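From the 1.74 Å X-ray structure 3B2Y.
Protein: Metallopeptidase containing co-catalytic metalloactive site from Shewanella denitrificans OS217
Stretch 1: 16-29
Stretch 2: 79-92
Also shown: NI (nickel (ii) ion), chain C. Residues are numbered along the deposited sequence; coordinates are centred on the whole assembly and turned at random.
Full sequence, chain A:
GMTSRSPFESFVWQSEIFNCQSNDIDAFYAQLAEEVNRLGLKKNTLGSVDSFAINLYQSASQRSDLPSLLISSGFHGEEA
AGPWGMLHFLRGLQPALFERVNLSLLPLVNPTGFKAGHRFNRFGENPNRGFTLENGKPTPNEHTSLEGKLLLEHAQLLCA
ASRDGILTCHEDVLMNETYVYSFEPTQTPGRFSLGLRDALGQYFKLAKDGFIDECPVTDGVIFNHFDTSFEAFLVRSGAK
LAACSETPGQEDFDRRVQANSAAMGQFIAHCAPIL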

# COMPACT_ATOMS: atom_id res chain seq x y z
N GLU A 16 -4.99 -7.88 -18.07
CA GLU A 16 -5.48 -7.30 -19.30
C GLU A 16 -5.36 -5.76 -19.29
O GLU A 16 -5.14 -5.18 -20.34
CB GLU A 16 -6.93 -7.71 -19.57
CG GLU A 16 -7.41 -7.37 -20.98
N ILE A 17 -5.50 -5.12 -18.13
CA ILE A 17 -5.39 -3.66 -18.02
C ILE A 17 -4.00 -3.26 -18.50
O ILE A 17 -3.87 -2.31 -19.27
CB ILE A 17 -5.59 -3.15 -16.56
CG1 ILE A 17 -7.04 -3.41 -16.05
CG2 ILE A 17 -5.17 -1.66 -16.42
CD1 ILE A 17 -7.28 -3.07 -14.55
N PHE A 18 -2.97 -3.99 -18.06
CA PHE A 18 -1.59 -3.60 -18.34
C PHE A 18 -0.95 -4.42 -19.47
O PHE A 18 0.16 -4.11 -19.93
CB PHE A 18 -0.77 -3.58 -17.05
CG PHE A 18 -1.26 -2.54 -16.07
CD1 PHE A 18 -0.94 -1.19 -16.27
CD2 PHE A 18 -2.06 -2.89 -15.01
CE1 PHE A 18 -1.41 -0.22 -15.39
CE2 PHE A 18 -2.54 -1.94 -14.13
CZ PHE A 18 -2.21 -0.60 -14.31
N ASN A 19 -1.67 -5.42 -19.95
CA ASN A 19 -1.20 -6.34 -20.99
C ASN A 19 0.14 -6.95 -20.66
O ASN A 19 1.04 -7.01 -21.50
CB ASN A 19 -1.16 -5.64 -22.36
CG ASN A 19 -1.04 -6.63 -23.50
OD1 ASN A 19 -1.33 -7.83 -23.36
ND2 ASN A 19 -0.61 -6.12 -24.67
N CYS A 20 0.30 -7.40 -19.42
CA CYS A 20 1.51 -8.06 -19.05
C CYS A 20 1.27 -8.95 -17.87
O CYS A 20 0.19 -8.96 -17.31
CB CYS A 20 2.56 -7.00 -18.71
SG CYS A 20 2.16 -6.01 -17.30
N GLN A 21 2.29 -9.70 -17.49
CA GLN A 21 2.26 -10.47 -16.28
C GLN A 21 2.52 -9.61 -15.07
O GLN A 21 3.24 -8.57 -15.11
CB GLN A 21 3.32 -11.56 -16.35
CG GLN A 21 3.04 -12.73 -15.43
CD GLN A 21 3.73 -14.03 -15.96
OE1 GLN A 21 3.09 -14.86 -16.57
NE2 GLN A 21 5.03 -14.17 -15.73
N SER A 22 1.97 -10.06 -13.95
CA SER A 22 2.02 -9.32 -12.74
C SER A 22 3.41 -9.06 -12.15
O SER A 22 3.55 -8.17 -11.34
CB SER A 22 1.09 -9.95 -11.69
OG SER A 22 1.42 -11.26 -11.37
N ASN A 23 4.39 -9.90 -12.49
CA ASN A 23 5.75 -9.77 -11.99
C ASN A 23 6.69 -9.13 -13.00
O ASN A 23 7.91 -9.23 -12.85
CB ASN A 23 6.31 -11.10 -11.46
CG ASN A 23 6.56 -12.08 -12.56
OD1 ASN A 23 5.90 -12.00 -13.60
ND2 ASN A 23 7.49 -13.02 -12.37
N ASP A 24 6.10 -8.46 -14.00
CA ASP A 24 6.90 -7.84 -15.07
C ASP A 24 7.36 -6.48 -14.52
O ASP A 24 6.76 -5.41 -14.74
CB ASP A 24 6.11 -7.73 -16.36
CG ASP A 24 6.93 -7.25 -17.50
OD1 ASP A 24 8.06 -6.77 -17.26
OD2 ASP A 24 6.46 -7.40 -18.65
N ILE A 25 8.46 -6.55 -13.79
CA ILE A 25 8.92 -5.37 -13.02
C ILE A 25 9.47 -4.27 -13.95
O ILE A 25 9.32 -3.08 -13.69
CB ILE A 25 9.96 -5.82 -11.95
CG1 ILE A 25 10.27 -4.69 -10.98
CG2 ILE A 25 11.22 -6.33 -12.57
CD1 ILE A 25 10.96 -5.16 -9.66
N ASP A 26 10.04 -4.66 -15.10
CA ASP A 26 10.54 -3.66 -16.03
C ASP A 26 9.39 -2.86 -16.65
O ASP A 26 9.47 -1.65 -16.75
CB ASP A 26 11.37 -4.31 -17.15
CG ASP A 26 12.73 -4.86 -16.63
OD1 ASP A 26 13.31 -4.30 -15.66
OD2 ASP A 26 13.24 -5.83 -17.22
N ALA A 27 8.31 -3.54 -17.02
CA ALA A 27 7.10 -2.90 -17.53
C ALA A 27 6.55 -1.99 -16.46
O ALA A 27 6.15 -0.88 -16.77
CB ALA A 27 6.05 -3.94 -17.90
N PHE A 28 6.50 -2.49 -15.23
CA PHE A 28 6.01 -1.66 -14.11
C PHE A 28 6.77 -0.35 -14.01
O PHE A 28 6.16 0.75 -14.03
CB PHE A 28 6.09 -2.43 -12.79
CG PHE A 28 5.57 -1.66 -11.61
CD1 PHE A 28 4.23 -1.44 -11.45
CD2 PHE A 28 6.45 -1.09 -10.72
CE1 PHE A 28 3.78 -0.72 -10.38
CE2 PHE A 28 6.03 -0.37 -9.66
CZ PHE A 28 4.71 -0.15 -9.48
N TYR A 29 8.09 -0.44 -13.95
CA TYR A 29 8.88 0.76 -13.76
C TYR A 29 8.68 1.73 -14.95
O TYR A 29 8.59 2.95 -14.75
CB TYR A 29 10.35 0.41 -13.57
CG TYR A 29 10.72 0.03 -12.16
CD1 TYR A 29 10.82 0.99 -11.16
CD2 TYR A 29 11.07 -1.27 -11.82
CE1 TYR A 29 11.21 0.67 -9.84
CE2 TYR A 29 11.46 -1.59 -10.49
CZ TYR A 29 11.51 -0.63 -9.53
OH TYR A 29 11.87 -1.01 -8.25
N GLU A 79 1.69 -9.97 -3.44
CA GLU A 79 0.55 -9.04 -3.34
C GLU A 79 0.57 -7.99 -4.45
O GLU A 79 0.52 -6.80 -4.20
CB GLU A 79 0.56 -8.40 -1.95
CG GLU A 79 0.39 -9.49 -0.89
CD GLU A 79 0.45 -9.00 0.58
OE1 GLU A 79 0.44 -7.78 0.79
OE2 GLU A 79 0.60 -9.90 1.48
N ALA A 80 0.68 -8.46 -5.70
CA ALA A 80 1.01 -7.63 -6.87
C ALA A 80 -0.08 -6.63 -7.30
O ALA A 80 0.22 -5.59 -7.96
CB ALA A 80 1.46 -8.53 -8.06
N ALA A 81 -1.32 -6.88 -6.90
CA ALA A 81 -2.41 -5.95 -7.18
C ALA A 81 -2.26 -4.58 -6.54
O ALA A 81 -2.87 -3.60 -6.98
CB ALA A 81 -3.82 -6.55 -6.77
N GLY A 82 -1.47 -4.51 -5.47
CA GLY A 82 -1.19 -3.21 -4.86
C GLY A 82 -0.42 -2.25 -5.78
O GLY A 82 -0.91 -1.19 -6.14
N PRO A 83 0.82 -2.60 -6.13
CA PRO A 83 1.61 -1.68 -6.94
C PRO A 83 0.93 -1.42 -8.31
O PRO A 83 0.88 -0.27 -8.75
CB PRO A 83 2.95 -2.39 -7.07
CG PRO A 83 2.97 -3.30 -5.92
CD PRO A 83 1.60 -3.79 -5.78
N TRP A 84 0.34 -2.45 -8.93
CA TRP A 84 -0.40 -2.21 -10.19
C TRP A 84 -1.69 -1.37 -9.95
O TRP A 84 -2.07 -0.58 -10.81
CB TRP A 84 -0.72 -3.50 -10.97
CG TRP A 84 0.49 -4.21 -11.49
CD1 TRP A 84 1.07 -5.28 -10.95
CD2 TRP A 84 1.25 -3.86 -12.64
NE1 TRP A 84 2.15 -5.67 -11.70
CE2 TRP A 84 2.28 -4.81 -12.76
CE3 TRP A 84 1.16 -2.83 -13.59
CZ2 TRP A 84 3.25 -4.72 -13.73
CZ3 TRP A 84 2.10 -2.77 -14.60
CH2 TRP A 84 3.12 -3.74 -14.69
N GLY A 85 -2.33 -1.57 -8.78
CA GLY A 85 -3.46 -0.76 -8.32
C GLY A 85 -3.08 0.70 -8.25
O GLY A 85 -3.83 1.59 -8.71
N MSE A 86 -1.89 0.98 -7.72
CA MSE A 86 -1.43 2.37 -7.67
C MSE A 86 -1.19 2.98 -9.03
O MSE A 86 -1.48 4.14 -9.26
CB MSE A 86 -0.18 2.49 -6.82
CG MSE A 86 0.01 3.94 -6.32
SE MSE A 86 1.57 4.05 -5.15
CE MSE A 86 1.00 2.59 -3.91
N LEU A 87 -0.61 2.22 -9.94
CA LEU A 87 -0.42 2.67 -11.30
C LEU A 87 -1.74 2.99 -12.00
O LEU A 87 -1.84 3.99 -12.75
CB LEU A 87 0.41 1.65 -12.07
CG LEU A 87 0.95 1.98 -13.43
CD1 LEU A 87 1.64 3.35 -13.44
CD2 LEU A 87 1.93 0.86 -13.76
N HIS A 88 -2.78 2.18 -11.75
CA HIS A 88 -4.12 2.39 -12.28
C HIS A 88 -4.70 3.70 -11.72
O HIS A 88 -5.20 4.55 -12.45
CB HIS A 88 -5.01 1.18 -11.91
CG HIS A 88 -6.39 1.22 -12.49
ND1 HIS A 88 -7.47 1.70 -11.78
CD2 HIS A 88 -6.86 0.86 -13.71
CE1 HIS A 88 -8.56 1.62 -12.54
NE2 HIS A 88 -8.21 1.12 -13.71
N PHE A 89 -4.46 3.89 -10.42
CA PHE A 89 -4.89 5.07 -9.68
C PHE A 89 -4.24 6.32 -10.27
O PHE A 89 -4.92 7.26 -10.59
CB PHE A 89 -4.57 4.87 -8.22
CG PHE A 89 -4.83 6.04 -7.37
CD1 PHE A 89 -6.11 6.46 -7.16
CD2 PHE A 89 -3.78 6.70 -6.76
CE1 PHE A 89 -6.36 7.55 -6.37
CE2 PHE A 89 -4.03 7.79 -5.94
CZ PHE A 89 -5.31 8.21 -5.76
N LEU A 90 -2.94 6.28 -10.45
CA LEU A 90 -2.14 7.37 -11.06
C LEU A 90 -2.57 7.71 -12.47
O LEU A 90 -2.66 8.88 -12.86
CB LEU A 90 -0.67 6.98 -11.10
CG LEU A 90 -0.04 6.91 -9.72
CD1 LEU A 90 1.43 6.64 -9.85
CD2 LEU A 90 -0.30 8.16 -8.88
N ARG A 91 -2.90 6.68 -13.24
CA ARG A 91 -3.41 6.93 -14.59
C ARG A 91 -4.67 7.79 -14.57
O ARG A 91 -4.90 8.54 -15.52
CB ARG A 91 -3.63 5.62 -15.37
CG ARG A 91 -2.35 4.92 -15.74
CD ARG A 91 -2.49 4.07 -16.98
NE ARG A 91 -1.22 3.40 -17.25
CZ ARG A 91 -1.06 2.31 -18.00
NH1 ARG A 91 -2.09 1.71 -18.58
NH2 ARG A 91 0.16 1.81 -18.15
N GLY A 92 -5.48 7.70 -13.52
CA GLY A 92 -6.76 8.42 -13.42
C GLY A 92 -6.66 9.87 -12.92
O GLY A 92 -7.58 10.64 -13.11
NI NI C . 0.79 -8.15 2.81
O HOH W 1 -1.25 -9.05 3.36
O HOH W 2 0.57 -8.77 4.50

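The indole of Trp84 gathers contacts from half the residues of stretch 1, between Phe18 and Phe28: the peptide bends around this side chain, and Trp84 has more of its surface covered by the other stretch than any other residue, 146 Å². Tryptophan suits the position because it joins a broad apolar surface to a single polar group at its rim. That group is satisfied here: Trp84 NE1 donates a hydrogen bond to Ser22 O at 2.9 Å, with an N-H...O angle of 166°, the sole hydrogen bond across the contact. It uses a main-chain carbonyl in the Gln21–Asp24 type I turn. Asp24 then caps the following helix, its short carboxylate reaching a free N-H of the first turn: OD1 accepts from Ala27 N at 3.2 Å.

Phe28, flat and apolar, presents its ring edge to the indole face, the planes 79° apart, and its CZ also meets Pro83 CB at 3.7 Å. Phe18 packs obliquely instead, at 43°, with its CG 3.5 Å from Trp84 CE3. Cys20 is small and polarizable enough to fit beside the indole, SG lying 3.6 Å from CH2 of Trp84.

Farther along the stretch 2 helix, branched, apolar Leu87 places CG 3.8 Å from Phe18 CE1, which also lies over a face of the Arg91 guanidinium, 3.7 Å from CZ of Arg91. A guanidinium's flat, weakly hydrated face can accept an aromatic atom while its N-H groups stay free to meet solvent, which suits exposed Arg91.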